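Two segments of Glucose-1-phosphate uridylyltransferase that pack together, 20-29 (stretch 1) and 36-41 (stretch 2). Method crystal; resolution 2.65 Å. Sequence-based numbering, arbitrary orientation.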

ATOM      1  N   PRO C  20     -15.805  -0.695 -13.458  1.00 35.33           N
ATOM      2  CA  PRO C  20     -15.635   0.584 -12.751  1.00 35.46           C
ATOM      3  C   PRO C  20     -15.524   0.275 -11.264  1.00 35.55           C
ATOM      4  O   PRO C  20     -16.508  -0.078 -10.637  1.00 35.19           O
ATOM      5  CB  PRO C  20     -16.930   1.347 -13.076  1.00 31.33           C
ATOM      6  CG  PRO C  20     -17.422   0.701 -14.354  1.00 31.42           C
ATOM      7  CD  PRO C  20     -17.126  -0.770 -14.105  1.00 30.84           C
ATOM      8  N   VAL C  21     -14.328   0.394 -10.703  1.00 39.75           N
ATOM      9  CA  VAL C  21     -14.124   0.101  -9.287  1.00 41.01           C
ATOM     10  C   VAL C  21     -13.430   1.245  -8.551  1.00 43.36           C
ATOM     11  O   VAL C  21     -12.539   1.012  -7.747  1.00 43.95           O
ATOM     12  CB  VAL C  21     -13.257  -1.180  -9.100  1.00 23.16           C
ATOM     13  CG1 VAL C  21     -14.028  -2.412  -9.549  1.00 21.58           C
ATOM     14  CG2 VAL C  21     -11.956  -1.050  -9.886  1.00 20.49           C
ATOM     15  N   ALA C  22     -13.833   2.480  -8.810  1.00 39.28           N
ATOM     16  CA  ALA C  22     -13.185   3.605  -8.156  1.00 41.04           C
ATOM     17  C   ALA C  22     -14.110   4.423  -7.267  1.00 42.78           C
ATOM     18  O   ALA C  22     -13.828   5.579  -6.971  1.00 43.35           O
ATOM     19  CB  ALA C  22     -12.546   4.495  -9.199  1.00 33.70           C
ATOM     20  N   GLY C  23     -15.208   3.821  -6.831  1.00 55.61           N
ATOM     21  CA  GLY C  23     -16.136   4.547  -5.986  1.00 58.30           C
ATOM     22  C   GLY C  23     -15.701   4.564  -4.539  1.00 60.48           C
ATOM     23  O   GLY C  23     -14.936   3.696  -4.121  1.00 61.21           O
ATOM     24  N   LEU C  24     -16.178   5.549  -3.773  1.00 67.41           N
ATOM     25  CA  LEU C  24     -15.838   5.650  -2.351  1.00 67.91           C
ATOM     26  C   LEU C  24     -16.902   4.995  -1.470  1.00 67.97           C
ATOM     27  O   LEU C  24     -16.883   5.134  -0.246  1.00 67.91           O
ATOM     28  CB  LEU C  24     -15.673   7.110  -1.925  1.00 72.44           C
ATOM     29  CG  LEU C  24     -14.618   7.939  -2.654  1.00 73.81           C
ATOM     30  CD1 LEU C  24     -14.170   9.068  -1.736  1.00 74.39           C
ATOM     31  CD2 LEU C  24     -13.426   7.071  -3.034  1.00 74.95           C
ATOM     32  N   GLY C  25     -17.827   4.285  -2.109  1.00 64.09           N
ATOM     33  CA  GLY C  25     -18.898   3.598  -1.399  1.00 63.85           C
ATOM     34  C   GLY C  25     -19.388   4.205  -0.092  1.00 63.96           C
ATOM     35  O   GLY C  25     -19.721   3.468   0.836  1.00 63.86           O
ATOM     36  N   THR C  26     -19.460   5.535  -0.026  1.00 70.97           N
ATOM     37  CA  THR C  26     -19.900   6.245   1.179  1.00 70.18           C
ATOM     38  C   THR C  26     -21.148   5.693   1.859  1.00 69.62           C
ATOM     39  O   THR C  26     -21.367   5.937   3.040  1.00 70.44           O
ATOM     40  CB  THR C  26     -20.177   7.730   0.898  1.00 61.66           C
ATOM     41  OG1 THR C  26     -21.346   7.849   0.081  1.00 62.44           O
ATOM     42  CG2 THR C  26     -18.991   8.370   0.192  1.00 61.38           C
ATOM     43  N   ARG C  27     -21.975   4.959   1.128  1.00 40.79           N
ATOM     44  CA  ARG C  27     -23.193   4.416   1.724  1.00 39.45           C
ATOM     45  C   ARG C  27     -22.939   3.336   2.749  1.00 36.99           C
ATOM     46  O   ARG C  27     -23.778   3.086   3.609  1.00 36.36           O
ATOM     47  CB  ARG C  27     -24.115   3.839   0.663  1.00117.00           C
ATOM     48  CG  ARG C  27     -24.869   4.851  -0.132  1.00117.00           C
ATOM     49  CD  ARG C  27     -25.932   4.134  -0.900  1.00117.00           C
ATOM     50  NE  ARG C  27     -26.358   4.901  -2.049  1.00117.00           N
ATOM     51  CZ  ARG C  27     -26.495   4.379  -3.257  1.00117.00           C
ATOM     52  NH1 ARG C  27     -26.233   3.098  -3.453  1.00117.00           N
ATOM     53  NH2 ARG C  27     -26.885   5.136  -4.267  1.00117.09           N
ATOM     54  N   PHE C  28     -21.791   2.677   2.648  1.00 50.81           N
ATOM     55  CA  PHE C  28     -21.476   1.604   3.583  1.00 48.82           C
ATOM     56  C   PHE C  28     -20.517   1.939   4.719  1.00 47.82           C
ATOM     57  O   PHE C  28     -19.979   1.035   5.358  1.00 47.57           O
ATOM     58  CB  PHE C  28     -20.955   0.371   2.836  1.00 38.83           C
ATOM     59  CG  PHE C  28     -22.037  -0.581   2.418  1.00 38.57           C
ATOM     60  CD1 PHE C  28     -22.902  -0.266   1.367  1.00 37.58           C
ATOM     61  CD2 PHE C  28     -22.199  -1.797   3.079  1.00 37.22           C
ATOM     62  CE1 PHE C  28     -23.910  -1.148   0.980  1.00 37.64           C
ATOM     63  CE2 PHE C  28     -23.200  -2.686   2.705  1.00 36.59           C
ATOM     64  CZ  PHE C  28     -24.058  -2.364   1.654  1.00 37.18           C
ATOM     65  N   LEU C  29     -20.294   3.227   4.973  1.00 59.86           N
ATOM     66  CA  LEU C  29     -19.417   3.630   6.077  1.00 58.30           C
ATOM     67  C   LEU C  29     -20.058   3.126   7.357  1.00 57.76           C
ATOM     68  O   LEU C  29     -21.273   3.031   7.444  1.00 58.63           O
ATOM     69  CB  LEU C  29     -19.266   5.148   6.143  1.00 44.38           C
ATOM     70  CG  LEU C  29     -18.188   5.879   5.327  1.00 43.38           C
ATOM     71  CD1 LEU C  29     -17.464   4.955   4.386  1.00 42.39           C
ATOM     72  CD2 LEU C  29     -18.829   6.975   4.550  1.00 42.69           C
ATOM     73  N   PRO C  36     -12.146  -1.215   0.078  1.00 21.87           N
ATOM     74  CA  PRO C  36     -12.900  -0.947  -1.144  1.00 21.42           C
ATOM     75  C   PRO C  36     -14.271  -1.620  -1.032  1.00 21.84           C
ATOM     76  O   PRO C  36     -14.390  -2.762  -0.570  1.00 20.91           O
ATOM     77  CB  PRO C  36     -12.037  -1.577  -2.228  1.00 20.36           C
ATOM     78  CG  PRO C  36     -10.646  -1.492  -1.654  1.00 20.82           C
ATOM     79  CD  PRO C  36     -10.853  -1.848  -0.215  1.00 20.76           C
ATOM     80  N   LYS C  37     -15.304  -0.888  -1.424  1.00 33.34           N
ATOM     81  CA  LYS C  37     -16.672  -1.375  -1.412  1.00 33.52           C
ATOM     82  C   LYS C  37     -16.760  -2.660  -2.232  1.00 33.32           C
ATOM     83  O   LYS C  37     -17.468  -3.598  -1.876  1.00 33.26           O
ATOM     84  CB  LYS C  37     -17.555  -0.287  -2.022  1.00 49.29           C
ATOM     85  CG  LYS C  37     -18.882  -0.743  -2.548  1.00 49.94           C
ATOM     86  CD  LYS C  37     -19.836  -1.056  -1.428  1.00 50.14           C
ATOM     87  CE  LYS C  37     -21.220  -1.337  -1.978  1.00 51.99           C
ATOM     88  NZ  LYS C  37     -21.805  -0.164  -2.707  1.00 56.78           N
ATOM     89  N   GLU C  38     -16.011  -2.687  -3.326  1.00 31.70           N
ATOM     90  CA  GLU C  38     -16.001  -3.825  -4.226  1.00 32.01           C
ATOM     91  C   GLU C  38     -15.430  -5.082  -3.589  1.00 30.18           C
ATOM     92  O   GLU C  38     -15.520  -6.170  -4.153  1.00 30.06           O
ATOM     93  CB  GLU C  38     -15.205  -3.483  -5.492  1.00 50.19           C
ATOM     94  CG  GLU C  38     -15.713  -2.272  -6.276  1.00 55.46           C
ATOM     95  CD  GLU C  38     -15.100  -0.951  -5.816  1.00 60.91           C
ATOM     96  OE1 GLU C  38     -14.075  -0.983  -5.114  1.00 62.74           O
ATOM     97  OE2 GLU C  38     -15.630   0.124  -6.172  1.00 64.38           O
ATOM     98  N   MET C  39     -14.837  -4.930  -2.414  1.00 26.81           N
ATOM     99  CA  MET C  39     -14.245  -6.057  -1.722  1.00 25.37           C
ATOM    100  C   MET C  39     -15.154  -6.635  -0.650  1.00 25.26           C
ATOM    101  O   MET C  39     -14.814  -7.641  -0.038  1.00 25.31           O
ATOM    102  CB  MET C  39     -12.922  -5.649  -1.095  1.00 25.41           C
ATOM    103  CG  MET C  39     -11.833  -5.354  -2.078  1.00 23.46           C
ATOM    104  SD  MET C  39     -11.395  -6.806  -2.990  1.00 26.22           S
ATOM    105  CE  MET C  39     -10.586  -7.752  -1.748  1.00 19.35           C
ATOM    106  N   LEU C  40     -16.301  -6.004  -0.408  1.00 18.12           N
ATOM    107  CA  LEU C  40     -17.223  -6.538   0.588  1.00 17.77           C
ATOM    108  C   LEU C  40     -17.606  -7.928   0.119  1.00 17.52           C
ATOM    109  O   LEU C  40     -17.847  -8.157  -1.069  1.00 17.24           O
ATOM    110  CB  LEU C  40     -18.467  -5.661   0.744  1.00 23.51           C
ATOM    111  CG  LEU C  40     -18.231  -4.279   1.363  1.00 23.28           C
ATOM    112  CD1 LEU C  40     -19.561  -3.654   1.738  1.00 22.93           C
ATOM    113  CD2 LEU C  40     -17.369  -4.409   2.599  1.00 21.67           C
ATOM    114  N   PRO C  41     -17.652  -8.880   1.046  1.00 21.32           N
ATOM    115  CA  PRO C  41     -17.994 -10.265   0.702  1.00 21.82           C
ATOM    116  C   PRO C  41     -19.453 -10.654   0.686  1.00 22.47           C
ATOM    117  O   PRO C  41     -20.226 -10.218   1.540  1.00 21.80           O
ATOM    118  CB  PRO C  41     -17.243 -11.067   1.752  1.00 28.04           C
ATOM    119  CG  PRO C  41     -17.395 -10.176   2.979  1.00 28.06           C
ATOM    120  CD  PRO C  41     -17.184  -8.769   2.439  1.00 27.32           C
TER
HETATM  121  O   HOH W   1     -15.120   1.986  -2.107  1.00 22.18           O

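Residues 20-29 and 36-41 of Glucose-1-phosphate uridylyltransferase pack over a modest interface, 335 Å² counting both sides, without a single direct hydrogen bond between them; apolar packing, close van der Waals approach and one bridging water make up the contact. Apolar contacts dominate one end. The CA-to-CB bond of Phe 28 (chi1 -89°, m) points toward stretch 2, and its ring meets two residues there. Its CD2 lies 3.5 Å from CD1 of Leu 40, a close contact between apolar side chains, and its CD1 lies 3.9 Å from CE of Lys 37. Both neighbors approach the ring obliquely. The lysine contact is made through the aliphatic part of the side chain: with chi1 t, chi2 p and chi3 t, the chain brings CE near the CD1 side of the ring, while its NZ is hydrogen-bonded elsewhere in the structure. Lys 37 thus offers methylenes to the ring and still has its charged end satisfied. Leu 40, in the m,t rotamer, also points its CA-to-CB bond toward stretch 1.

Backbone packing is tightest around Gly 25. Its CA is 5.4 Å from CA of Lys 37 and 4.2 Å from CB of Lys 37, so the two stretches come close where residue 25 carries no side chain. An ideally placed CB on Gly 25 would point toward stretch 2 and fall 2.8 Å from CB of Lys 37, a clash; the absence of a side chain is what permits this spacing. The backbone of Gly 25 has phi/psi of 30/38, on the positive-phi side that glycine adopts readily.

The carboxylate of Glu 38 packs against the backbone of residues 21-23. OE2 of Glu 38 lies 3.4 Å from C of Val 21, 4.0 Å from N of Ala 22 and 3.8 Å from N of Gly 23, so it sits near two amides without hydrogen-bonding to either. The other carboxylate oxygen, OE1, is hydrogen-bonded elsewhere in the structure. Nearer the base of the glutamate side chain, CG of Glu 38 is 3.7 Å from CG1 of Val 21, adding an aliphatic contact to the approach of OE2.

Water 1 supplies the polar link that the direct contacts lack. It donates to O of Gly 23 at 2.6 Å and accepts from N of Lys 37 at 3.0 Å, joining the two backbones through one molecule.

In stretch 1, N of Phe 28 donates to O of Gly 25 (2.9 Å), closing a turn over the 3-10 segment 26-27; a weak bond from N of Leu 29 to O of Thr 26 (3.5 Å) follows. In stretch 2, N of Met 39 donates to O of Pro 36 (2.9 Å) and N of Leu 40 to O of Lys 37 (3.1 Å). Within this short 3-10 turn, Lys 37 and Glu 38 both direct CB toward stretch 1, whereas Met 39 is out of its reach.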